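CalS13 (Micromonospora echinospora, PDB 4ZAS) probably works as a pyridoxal phosphate-dependent sugar aminotransferase, passing an amino group to a dTDP-keto sugar. Local coordinates at residues S91-P96 against T155-V160; L224-G229 against F271-I276; V77-G82 against L86-S91. All blocks are in the same frame, centred on the assembly; numbering follows the deposited sequence.

Contact 1: S91-P96 against T155-V160; sequences SLAARP and TRAIVV
A small apolar helix-on-sheet contact joins Ala93, in the last turn of helix 82-94, to Arg156 and Ala157 near the start of strand 155-161, within the mixed seven-stranded sheet of the large aminotransferase domain. It illustrates how a residue with a single methyl group lets a helix end settle close to a strand. The CA atoms of Ala93 and Arg156 are 5.5 Å apart, and the two segments together bury 110 Å². Everything on the helix side is done by one atom. Ala93 CB lies 3.9 Å from Ala157 CB, methyl to methyl, and 4.0 Å from Arg156 CB, while the backbone oxygen Arg156 O approaches the same Ala93 CB at 3.9 Å. Two successive strand residues can face the helix because Arg156 departs from extended geometry, its psi being -31°; the side chains of Arg156 and Ala157 therefore do not alternate as in a regular strand. Beyond CB the arginine turns away: CG stands anti to the carbonyl carbon (chi1 -60°) and the chain bends again at chi2, carrying the guanidinium off the helix to Pro153 O, which NH1 binds. No hydrogen bond crosses between the segments. The helix closes here with Arg95 N bonded to Ser91 O at 2.7 Å, and Arg95, already nonhelical, makes a cation-pi contact with Trp267. Around this alanine pair, Ala157 also packs on Val109 of strand 108-111 and Leu189 of strand 189-193, while Leu92 rests against helix 237-247.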
ATOM      1  N   SER A  91       9.165 -11.028   0.793  1.00 45.21           N
ATOM      2  CA  SER A  91       8.687 -11.867  -0.291  1.00 46.48           C
ATOM      3  C   SER A  91       9.863 -12.587  -0.991  1.00 51.10           C
ATOM      4  O   SER A  91       9.678 -13.648  -1.586  1.00 50.09           O
ATOM      5  CB  SER A  91       7.903 -11.038  -1.302  1.00 44.56           C
ATOM      6  OG  SER A  91       8.775 -10.386  -2.205  1.00 45.02           O
ATOM      7  N   LEU A  92      11.068 -12.029  -0.870  1.00 48.44           N
ATOM      8  CA  LEU A  92      12.288 -12.662  -1.368  1.00 44.50           C
ATOM      9  C   LEU A  92      12.544 -13.972  -0.653  1.00 45.13           C
ATOM     10  O   LEU A  92      13.066 -14.935  -1.239  1.00 43.18           O
ATOM     11  CB  LEU A  92      13.485 -11.752  -1.162  1.00 43.40           C
ATOM     12  CG  LEU A  92      13.470 -10.445  -1.937  1.00 46.99           C
ATOM     13  CD1 LEU A  92      14.616  -9.569  -1.457  1.00 47.89           C
ATOM     14  CD2 LEU A  92      13.577 -10.724  -3.407  1.00 42.11           C
ATOM     15  N   ALA A  93      12.208 -13.980   0.632  1.00 43.04           N
ATOM     16  CA  ALA A  93      12.393 -15.157   1.467  1.00 48.52           C
ATOM     17  C   ALA A  93      11.339 -16.203   1.142  1.00 48.67           C
ATOM     18  O   ALA A  93      11.644 -17.379   0.940  1.00 48.36           O
ATOM     19  CB  ALA A  93      12.333 -14.773   2.922  1.00 53.66           C
ATOM     20  N   ALA A  94      10.092 -15.752   1.079  1.00 51.53           N
ATOM     21  CA  ALA A  94       8.954 -16.615   0.796  1.00 44.49           C
ATOM     22  C   ALA A  94       8.962 -17.149  -0.639  1.00 45.34           C
ATOM     23  O   ALA A  94       8.662 -18.316  -0.871  1.00 46.14           O
ATOM     24  CB  ALA A  94       7.676 -15.865   1.067  1.00 43.51           C
ATOM     25  N   ARG A  95       9.278 -16.276  -1.592  1.00 43.09           N
ATOM     26  CA  ARG A  95       9.326 -16.616  -3.018  1.00 41.78           C
ATOM     27  C   ARG A  95      10.654 -16.173  -3.607  1.00 46.75           C
ATOM     28  O   ARG A  95      10.779 -15.046  -4.077  1.00 42.34           O
ATOM     29  CB  ARG A  95       8.183 -15.960  -3.814  1.00 40.99           C
ATOM     30  CG  ARG A  95       6.767 -16.420  -3.481  1.00 44.98           C
ATOM     31  CD  ARG A  95       5.712 -15.305  -3.710  1.00 44.45           C
ATOM     32  NE  ARG A  95       5.796 -14.685  -5.022  1.00 38.22           N
ATOM     33  CZ  ARG A  95       5.664 -13.383  -5.240  1.00 48.92           C
ATOM     34  NH1 ARG A  95       5.426 -12.550  -4.235  1.00 49.66           N
ATOM     35  NH2 ARG A  95       5.762 -12.915  -6.470  1.00 56.14           N
ATOM     36  N   PRO A  96      11.655 -17.058  -3.584  1.00 58.30           N
ATOM     37  CA  PRO A  96      13.044 -16.724  -3.950  1.00 58.86           C
ATOM     38  C   PRO A  96      13.356 -16.116  -5.352  1.00 58.95           C
ATOM     39  O   PRO A  96      14.161 -15.187  -5.354  1.00 63.83           O
ATOM     40  CB  PRO A  96      13.756 -18.068  -3.792  1.00 57.29           C
ATOM     41  CG  PRO A  96      12.977 -18.765  -2.731  1.00 53.86           C
ATOM     42  CD  PRO A  96      11.546 -18.412  -3.016  1.00 54.18           C
ATOM     43  N   THR A 155      14.803 -21.209   9.174  1.00 46.98           N
ATOM     44  CA  THR A 155      14.863 -19.756   9.110  1.00 42.06           C
ATOM     45  C   THR A 155      15.002 -19.277   7.673  1.00 53.63           C
ATOM     46  O   THR A 155      16.048 -19.489   7.062  1.00 62.69           O
ATOM     47  CB  THR A 155      16.043 -19.215   9.919  1.00 43.75           C
ATOM     48  OG1 THR A 155      16.020 -19.771  11.245  1.00 50.16           O
ATOM     49  CG2 THR A 155      15.995 -17.690   9.981  1.00 38.18           C
ATOM     50  N   ARG A 156      13.973 -18.637   7.124  1.00 45.60           N
ATOM     51  CA  ARG A 156      14.079 -18.109   5.768  1.00 37.52           C
ATOM     52  C   ARG A 156      14.666 -16.722   5.815  1.00 39.50           C
ATOM     53  O   ARG A 156      15.365 -16.287   4.896  1.00 43.84           O
ATOM     54  CB  ARG A 156      12.721 -18.064   5.076  1.00 36.28           C
ATOM     55  CG  ARG A 156      12.082 -19.411   4.971  1.00 43.79           C
ATOM     56  CD  ARG A 156      12.767 -20.280   3.931  1.00 47.64           C
ATOM     57  NE  ARG A 156      12.222 -21.629   3.979  1.00 53.89           N
ATOM     58  CZ  ARG A 156      12.758 -22.618   4.693  1.00 59.83           C
ATOM     59  NH1 ARG A 156      13.879 -22.411   5.375  1.00 56.49           N
ATOM     60  NH2 ARG A 156      12.193 -23.820   4.709  1.00 61.60           N
ATOM     61  N   ALA A 157      14.386 -16.022   6.903  1.00 38.88           N
ATOM     62  CA  ALA A 157      14.838 -14.644   7.033  1.00 37.19           C
ATOM     63  C   ALA A 157      14.986 -14.230   8.498  1.00 40.19           C
ATOM     64  O   ALA A 157      14.378 -14.824   9.400  1.00 38.44           O
ATOM     65  CB  ALA A 157      13.877 -13.696   6.295  1.00 32.47           C
ATOM     66  N   ILE A 158      15.822 -13.217   8.717  1.00 42.52           N
ATOM     67  CA  ILE A 158      16.036 -12.609  10.024  1.00 35.19           C
ATOM     68  C   ILE A 158      15.750 -11.125   9.926  1.00 33.81           C
ATOM     69  O   ILE A 158      16.284 -10.443   9.037  1.00 35.93           O
ATOM     70  CB  ILE A 158      17.482 -12.854  10.519  1.00 38.56           C
ATOM     71  CG1 ILE A 158      17.742 -14.342  10.717  1.00 38.56           C
ATOM     72  CG2 ILE A 158      17.756 -12.095  11.805  1.00 39.23           C
ATOM     73  CD1 ILE A 158      19.226 -14.707  10.721  1.00 43.39           C
ATOM     74  N   VAL A 159      14.895 -10.619  10.807  1.00 30.81           N
ATOM     75  CA  VAL A 159      14.605  -9.178  10.819  1.00 36.14           C
ATOM     76  C   VAL A 159      15.108  -8.507  12.106  1.00 42.29           C
ATOM     77  O   VAL A 159      14.639  -8.833  13.196  1.00 49.08           O
ATOM     78  CB  VAL A 159      13.087  -8.894  10.663  1.00 38.81           C
ATOM     79  CG1 VAL A 159      12.834  -7.398  10.711  1.00 35.77           C
ATOM     80  CG2 VAL A 159      12.543  -9.464   9.366  1.00 44.87           C
ATOM     81  N   VAL A 160      16.030  -7.558  11.975  1.00 38.88           N
ATOM     82  CA  VAL A 160      16.457  -6.734  13.106  1.00 38.60           C
ATOM     83  C   VAL A 160      15.927  -5.299  12.964  1.00 42.17           C
ATOM     84  O   VAL A 160      15.864  -4.739  11.859  1.00 44.59           O
ATOM     85  CB  VAL A 160      17.990  -6.688  13.248  1.00 37.87           C
ATOM     86  CG1 VAL A 160      18.575  -8.089  13.454  1.00 40.83           C
ATOM     87  CG2 VAL A 160      18.589  -6.006  12.034  1.00 30.96           C
TER

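Contact 2: L224-G229 against F271-I276; sequences LTTGSG and FILNEI
One methyl group, Leu273 CD1, pushes into a turn of largely polar backbone, touching Ser228 O at 3.5 Å, Gly229 CA at 3.9 Å and Thr226 OG1 at 4.0 Å. The case shows how an apolar tip can pack against polar atoms whose bonding is met by others. Leu273 reaches the turn because its CG lies anti to the backbone N (chi1 178°), extending the branch toward 224-229. There the threonine hydroxyl closes the turn: Thr226 OG1 donates to Ser228 O over a short 2.5 Å, coming from above the carbonyl plane and not along a lone pair, and it is also hydrogen-bonded to Thr218 OG1. A valine in place of Thr226 would probably leave Ser228 O without this donor and Thr218 OG1 without its mate, the turn then relying on its backbone bonds to Thr218. One residue earlier Thr225 OG1 accepts from Gly227 N at 3.0 Å, an ST turn. Both glycines are needed by their backbone angles; at Gly229 a side chain would in addition collide with Leu273 CD1 and Thr226 OG1. The contact borders directly on the second subunit: Ser228 OG is hydrogen-bonded to Asn274 ND2 of that chain. The loop follows Lys222, which carries the cofactor, and the Ser228 side chain lies about 8 Å from bound dTDP-4-keto-6-deoxyglucose. In its own chain Asn274 is an N-cap, its OD1 bonded to Gly277 N of helix 275-305. Tyr63 of helix 58-71 packs on both Thr226 and Leu273, Ile276 lies against helix 41-49, and the turn itself runs straight into strand 230-233.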
ATOM      1  N   LEU A 224      12.654  12.306   8.011  1.00 44.60           N
ATOM      2  CA  LEU A 224      12.528  12.613   6.602  1.00 37.04           C
ATOM      3  C   LEU A 224      11.205  12.074   6.127  1.00 41.69           C
ATOM      4  O   LEU A 224      11.022  10.851   6.134  1.00 40.49           O
ATOM      5  CB  LEU A 224      13.650  11.979   5.810  1.00 33.47           C
ATOM      6  CG  LEU A 224      13.400  12.183   4.323  1.00 38.11           C
ATOM      7  CD1 LEU A 224      13.507  13.665   4.030  1.00 34.41           C
ATOM      8  CD2 LEU A 224      14.386  11.374   3.472  1.00 40.96           C
ATOM      9  N   THR A 225      10.276  12.945   5.723  1.00 47.32           N
ATOM     10  CA  THR A 225       8.946  12.452   5.307  1.00 42.14           C
ATOM     11  C   THR A 225       8.595  12.701   3.841  1.00 39.40           C
ATOM     12  O   THR A 225       9.024  13.692   3.241  1.00 41.95           O
ATOM     13  CB  THR A 225       7.826  13.072   6.129  1.00 36.40           C
ATOM     14  OG1 THR A 225       6.602  12.414   5.822  1.00 41.00           O
ATOM     15  CG2 THR A 225       7.684  14.544   5.832  1.00 27.49           C
ATOM     16  N   THR A 226       7.818  11.788   3.266  1.00 41.47           N
ATOM     17  CA  THR A 226       7.225  12.000   1.932  1.00 42.50           C
ATOM     18  C   THR A 226       5.707  12.121   2.017  1.00 39.57           C
ATOM     19  O   THR A 226       5.004  11.932   1.022  1.00 41.12           O
ATOM     20  CB  THR A 226       7.562  10.856   0.941  1.00 35.88           C
ATOM     21  OG1 THR A 226       7.257   9.604   1.559  1.00 37.22           O
ATOM     22  CG2 THR A 226       9.006  10.860   0.619  1.00 26.32           C
ATOM     23  N   GLY A 227       5.209  12.413   3.217  1.00 38.01           N
ATOM     24  CA  GLY A 227       3.782  12.341   3.499  1.00 32.40           C
ATOM     25  C   GLY A 227       3.514  10.909   3.918  1.00 40.33           C
ATOM     26  O   GLY A 227       3.385  10.599   5.103  1.00 36.61           O
ATOM     27  N   SER A 228       3.439  10.025   2.927  1.00 40.53           N
ATOM     28  CA  SER A 228       3.524   8.605   3.195  1.00 33.42           C
ATOM     29  C   SER A 228       4.625   8.080   2.316  1.00 41.14           C
ATOM     30  O   SER A 228       4.942   8.679   1.286  1.00 47.32           O
ATOM     31  CB  SER A 228       2.215   7.901   2.911  1.00 33.73           C
ATOM     32  OG  SER A 228       1.155   8.519   3.613  1.00 40.07           O
ATOM     33  N   GLY A 229       5.236   6.980   2.724  1.00 40.66           N
ATOM     34  CA  GLY A 229       6.278   6.400   1.905  1.00 39.00           C
ATOM     35  C   GLY A 229       7.387   5.674   2.633  1.00 44.61           C
ATOM     36  O   GLY A 229       7.494   5.668   3.873  1.00 39.01           O
ATOM     37  N   PHE A 271       2.942  -1.223  -4.956  1.00 32.37           N
ATOM     38  CA  PHE A 271       3.627  -0.587  -3.843  1.00 35.68           C
ATOM     39  C   PHE A 271       4.353   0.694  -4.245  1.00 40.08           C
ATOM     40  O   PHE A 271       5.063   1.269  -3.439  1.00 45.68           O
ATOM     41  CB  PHE A 271       4.661  -1.551  -3.240  1.00 35.24           C
ATOM     42  CG  PHE A 271       4.076  -2.644  -2.370  1.00 33.02           C
ATOM     43  CD1 PHE A 271       2.785  -2.556  -1.878  1.00 30.15           C
ATOM     44  CD2 PHE A 271       4.843  -3.758  -2.031  1.00 26.19           C
ATOM     45  CE1 PHE A 271       2.260  -3.573  -1.068  1.00 31.78           C
ATOM     46  CE2 PHE A 271       4.321  -4.769  -1.232  1.00 26.51           C
ATOM     47  CZ  PHE A 271       3.022  -4.678  -0.755  1.00 26.10           C
ATOM     48  N   ILE A 272       4.143   1.174  -5.462  1.00 43.67           N
ATOM     49  CA  ILE A 272       4.896   2.326  -5.941  1.00 42.53           C
ATOM     50  C   ILE A 272       4.595   3.592  -5.129  1.00 44.17           C
ATOM     51  O   ILE A 272       3.499   3.759  -4.597  1.00 36.70           O
ATOM     52  CB  ILE A 272       4.633   2.545  -7.440  1.00 38.76           C
ATOM     53  CG1 ILE A 272       3.142   2.713  -7.712  1.00 36.92           C
ATOM     54  CG2 ILE A 272       5.139   1.358  -8.233  1.00 31.43           C
ATOM     55  CD1 ILE A 272       2.846   3.408  -9.016  1.00 41.29           C
ATOM     56  N   LEU A 273       5.597   4.465  -5.029  1.00 44.47           N
ATOM     57  CA  LEU A 273       5.459   5.793  -4.431  1.00 36.67           C
ATOM     58  C   LEU A 273       5.106   6.756  -5.540  1.00 40.01           C
ATOM     59  O   LEU A 273       5.717   6.702  -6.601  1.00 44.24           O
ATOM     60  CB  LEU A 273       6.772   6.221  -3.762  1.00 27.00           C
ATOM     61  CG  LEU A 273       6.838   7.611  -3.126  1.00 30.01           C
ATOM     62  CD1 LEU A 273       6.183   7.582  -1.764  1.00 26.89           C
ATOM     63  CD2 LEU A 273       8.273   8.136  -3.014  1.00 30.07           C
ATOM     64  N   ASN A 274       4.183   7.683  -5.309  1.00 42.04           N
ATOM     65  CA  ASN A 274       3.772   8.524  -6.426  1.00 37.50           C
ATOM     66  C   ASN A 274       4.550   9.828  -6.496  1.00 42.96           C
ATOM     67  O   ASN A 274       5.361  10.131  -5.611  1.00 44.74           O
ATOM     68  CB  ASN A 274       2.258   8.792  -6.389  1.00 34.49           C
ATOM     69  CG  ASN A 274       1.801   9.647  -5.210  1.00 42.53           C
ATOM     70  OD1 ASN A 274       2.582  10.348  -4.536  1.00 38.99           O
ATOM     71  ND2 ASN A 274       0.482   9.616  -4.980  1.00 44.63           N
ATOM     72  N   GLU A 275       4.314  10.586  -7.566  1.00 38.97           N
ATOM     73  CA  GLU A 275       5.104  11.779  -7.835  1.00 42.65           C
ATOM     74  C   GLU A 275       4.977  12.816  -6.733  1.00 44.63           C
ATOM     75  O   GLU A 275       5.887  13.614  -6.513  1.00 47.24           O
ATOM     76  CB  GLU A 275       4.696  12.393  -9.170  1.00 47.04           C
ATOM     77  CG  GLU A 275       5.074  11.544 -10.348  1.00 42.25           C
ATOM     78  CD  GLU A 275       6.556  11.569 -10.575  1.00 46.55           C
ATOM     79  OE1 GLU A 275       7.024  12.484 -11.280  1.00 49.14           O
ATOM     80  OE2 GLU A 275       7.255  10.676 -10.054  1.00 52.27           O
ATOM     81  N   ILE A 276       3.861  12.792  -6.023  1.00 44.25           N
ATOM     82  CA  ILE A 276       3.668  13.743  -4.946  1.00 46.42           C
ATOM     83  C   ILE A 276       4.583  13.386  -3.788  1.00 48.69           C
ATOM     84  O   ILE A 276       5.220  14.258  -3.208  1.00 51.35           O
ATOM     85  CB  ILE A 276       2.184  13.817  -4.547  1.00 48.81           C
ATOM     86  CG1 ILE A 276       1.393  14.433  -5.707  1.00 37.02           C
ATOM     87  CG2 ILE A 276       1.986  14.697  -3.333  1.00 48.51           C
ATOM     88  CD1 ILE A 276      -0.049  14.211  -5.613  1.00 34.22           C
TER

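Contact 3: V77-G82 against L86-S91; sequences VSVNCG and LHLALS
Val79 CG1 stands anti to its carbonyl carbon (chi1 -79°), and Leu88 CG swings opposite its own backbone N (chi1 -174°), torsions that bring the two branches together between strand 76-79 and helix 82-94. They cross obliquely, with Val79 CG1 and Leu88 CD2 meeting at 4.0 Å. The second link is backbone: Leu86 N donates to Gly82 O at 3.0 Å with an N-H...O angle of 151°, the four-residue step of an alpha helix in its first turn. The side chain of Leu86 lies just beyond the same oxygen, its CG 3.8 Å from Gly82 O. Farther along, Ser91 OG turns back to Leu88 O at 2.7 Å, giving that carbonyl a side-chain donor. The helix start also faces the cofactor: Gly82 N is hydrogen-bonded to a phosphate oxygen of the pyridoxal phosphate-lysine at position 222, where the helix dipole would probably help to hold the anion. Cys81 precedes it as N-cap. Strand 76-79 pairs with strand 230-233, while Leu88 also packs on helix 237-247 and Leu86 on helix 121-125 and strand 189-193.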
ATOM      1  N   VAL A  77      14.822   1.474  -3.985  1.00 36.06           N
ATOM      2  CA  VAL A  77      13.503   1.280  -4.545  1.00 27.06           C
ATOM      3  C   VAL A  77      12.465   1.936  -3.649  1.00 29.71           C
ATOM      4  O   VAL A  77      12.168   1.414  -2.575  1.00 37.48           O
ATOM      5  CB  VAL A  77      13.202  -0.225  -4.726  1.00 30.96           C
ATOM      6  CG1 VAL A  77      11.791  -0.435  -5.274  1.00 28.75           C
ATOM      7  CG2 VAL A  77      14.240  -0.862  -5.635  1.00 32.40           C
ATOM      8  N   SER A  78      11.898   3.063  -4.073  1.00 33.22           N
ATOM      9  CA  SER A  78      10.860   3.724  -3.272  1.00 33.09           C
ATOM     10  C   SER A  78       9.577   2.861  -3.226  1.00 37.78           C
ATOM     11  O   SER A  78       9.326   2.034  -4.130  1.00 36.04           O
ATOM     12  CB  SER A  78      10.551   5.122  -3.827  1.00 36.62           C
ATOM     13  OG  SER A  78      10.001   5.060  -5.150  1.00 38.58           O
ATOM     14  N   VAL A  79       8.809   3.005  -2.142  1.00 37.57           N
ATOM     15  CA  VAL A  79       7.546   2.274  -1.961  1.00 30.94           C
ATOM     16  C   VAL A  79       6.563   3.196  -1.240  1.00 38.43           C
ATOM     17  O   VAL A  79       6.964   4.238  -0.742  1.00 30.53           O
ATOM     18  CB  VAL A  79       7.733   0.955  -1.182  1.00 35.21           C
ATOM     19  CG1 VAL A  79       8.300  -0.179  -2.067  1.00 28.80           C
ATOM     20  CG2 VAL A  79       8.586   1.198   0.072  1.00 33.36           C
ATOM     21  N   ASN A  80       5.286   2.812  -1.168  1.00 41.69           N
ATOM     22  CA  ASN A  80       4.264   3.746  -0.689  1.00 40.98           C
ATOM     23  C   ASN A  80       4.156   3.787   0.850  1.00 42.47           C
ATOM     24  O   ASN A  80       3.352   4.550   1.381  1.00 46.54           O
ATOM     25  CB  ASN A  80       2.878   3.481  -1.354  1.00 29.30           C
ATOM     26  CG  ASN A  80       2.335   2.070  -1.125  1.00 41.55           C
ATOM     27  OD1 ASN A  80       2.926   1.243  -0.431  1.00 40.52           O
ATOM     28  ND2 ASN A  80       1.163   1.808  -1.701  1.00 54.41           N
ATOM     29  N   CYS A  81       4.931   2.944   1.536  1.00 43.65           N
ATOM     30  CA  CYS A  81       5.167   3.026   2.994  1.00 40.09           C
ATOM     31  C   CYS A  81       6.236   2.021   3.424  1.00 49.19           C
ATOM     32  O   CYS A  81       6.586   1.114   2.666  1.00 50.02           O
ATOM     33  CB  CYS A  81       3.890   2.787   3.814  1.00 31.22           C
ATOM     34  SG  CYS A  81       3.071   1.225   3.573  1.00 38.79           S
ATOM     35  N   GLY A  82       6.728   2.172   4.656  1.00 39.88           N
ATOM     36  CA  GLY A  82       7.754   1.298   5.194  1.00 30.97           C
ATOM     37  C   GLY A  82       7.305  -0.144   5.366  1.00 36.10           C
ATOM     38  O   GLY A  82       8.063  -1.083   5.122  1.00 52.61           O
ATOM     39  N   LEU A  86       8.817  -3.682   3.858  1.00 37.60           N
ATOM     40  CA  LEU A  86       9.077  -4.941   4.542  1.00 39.46           C
ATOM     41  C   LEU A  86       8.319  -6.078   3.878  1.00 36.52           C
ATOM     42  O   LEU A  86       8.855  -7.182   3.731  1.00 44.42           O
ATOM     43  CB  LEU A  86       8.712  -4.859   6.034  1.00 36.57           C
ATOM     44  CG  LEU A  86       9.676  -4.020   6.878  1.00 42.90           C
ATOM     45  CD1 LEU A  86       8.999  -3.496   8.133  1.00 43.17           C
ATOM     46  CD2 LEU A  86      10.918  -4.805   7.233  1.00 40.00           C
ATOM     47  N   HIS A  87       7.066  -5.820   3.511  1.00 31.29           N
ATOM     48  CA  HIS A  87       6.242  -6.832   2.840  1.00 39.69           C
ATOM     49  C   HIS A  87       6.968  -7.324   1.577  1.00 42.45           C
ATOM     50  O   HIS A  87       7.168  -8.521   1.393  1.00 47.58           O
ATOM     51  CB  HIS A  87       4.858  -6.247   2.533  1.00 43.29           C
ATOM     52  CG  HIS A  87       3.809  -7.259   2.172  1.00 43.08           C
ATOM     53  ND1 HIS A  87       4.011  -8.259   1.244  1.00 39.04           N
ATOM     54  CD2 HIS A  87       2.535  -7.406   2.610  1.00 45.09           C
ATOM     55  CE1 HIS A  87       2.909  -8.978   1.129  1.00 42.85           C
ATOM     56  NE2 HIS A  87       1.998  -8.479   1.943  1.00 46.73           N
ATOM     57  N   LEU A  88       7.412  -6.376   0.759  1.00 34.25           N
ATOM     58  CA  LEU A  88       8.162  -6.635  -0.458  1.00 33.08           C
ATOM     59  C   LEU A  88       9.511  -7.360  -0.198  1.00 43.51           C
ATOM     60  O   LEU A  88       9.866  -8.324  -0.893  1.00 44.81           O
ATOM     61  CB  LEU A  88       8.414  -5.308  -1.176  1.00 31.12           C
ATOM     62  CG  LEU A  88       9.068  -5.328  -2.562  1.00 33.95           C
ATOM     63  CD1 LEU A  88       8.192  -6.049  -3.539  1.00 36.15           C
ATOM     64  CD2 LEU A  88       9.411  -3.910  -3.061  1.00 28.04           C
ATOM     65  N   ALA A  89      10.264  -6.901   0.797  1.00 35.50           N
ATOM     66  CA  ALA A  89      11.556  -7.510   1.066  1.00 35.02           C
ATOM     67  C   ALA A  89      11.408  -8.962   1.504  1.00 35.47           C
ATOM     68  O   ALA A  89      12.100  -9.844   1.009  1.00 37.06           O
ATOM     69  CB  ALA A  89      12.297  -6.708   2.116  1.00 34.04           C
ATOM     70  N   LEU A  90      10.471  -9.218   2.403  1.00 36.47           N
ATOM     71  CA  LEU A  90      10.281 -10.563   2.915  1.00 37.50           C
ATOM     72  C   LEU A  90       9.784 -11.552   1.853  1.00 46.90           C
ATOM     73  O   LEU A  90      10.006 -12.772   1.972  1.00 48.31           O
ATOM     74  CB  LEU A  90       9.313 -10.512   4.094  1.00 33.13           C
ATOM     75  CG  LEU A  90      10.019  -9.884   5.295  1.00 34.48           C
ATOM     76  CD1 LEU A  90       9.037  -9.581   6.388  1.00 34.67           C
ATOM     77  CD2 LEU A  90      11.116 -10.816   5.800  1.00 29.13           C
ATOM     78  N   SER A  91       9.165 -11.028   0.793  1.00 45.21           N
ATOM     79  CA  SER A  91       8.687 -11.867  -0.291  1.00 46.48           C
ATOM     80  C   SER A  91       9.863 -12.587  -0.991  1.00 51.10           C
ATOM     81  O   SER A  91       9.678 -13.648  -1.586  1.00 50.09           O
ATOM     82  CB  SER A  91       7.903 -11.038  -1.302  1.00 44.56           C
ATOM     83  OG  SER A  91       8.775 -10.386  -2.205  1.00 45.02           O
TER

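How the contacts relate
Contacts 1 and 3 use successive parts of helix 82-94, sharing Ser91, against the same sheet, and Leu90 bridges them, its CD2 lying 4.0 Å from Ala157 CB. Contact 1, at the C-terminal end, is partly buried and mostly apolar, with no hydrogen bond across it, and remote from the annotated sites; contact 3 is buried and adds a helical hydrogen bond beside the cofactor phosphate. Contact 2 is buried too but lacks hydrogen bonds between its segments, relying on a leucine methyl against a turn that its own hydroxyls stabilise. Leu273 CD1 also comes within 3.6 Å of Val79 O, so contacts 2 and 3 adjoin. Both reach the second subunit, whereas contact 1 does not.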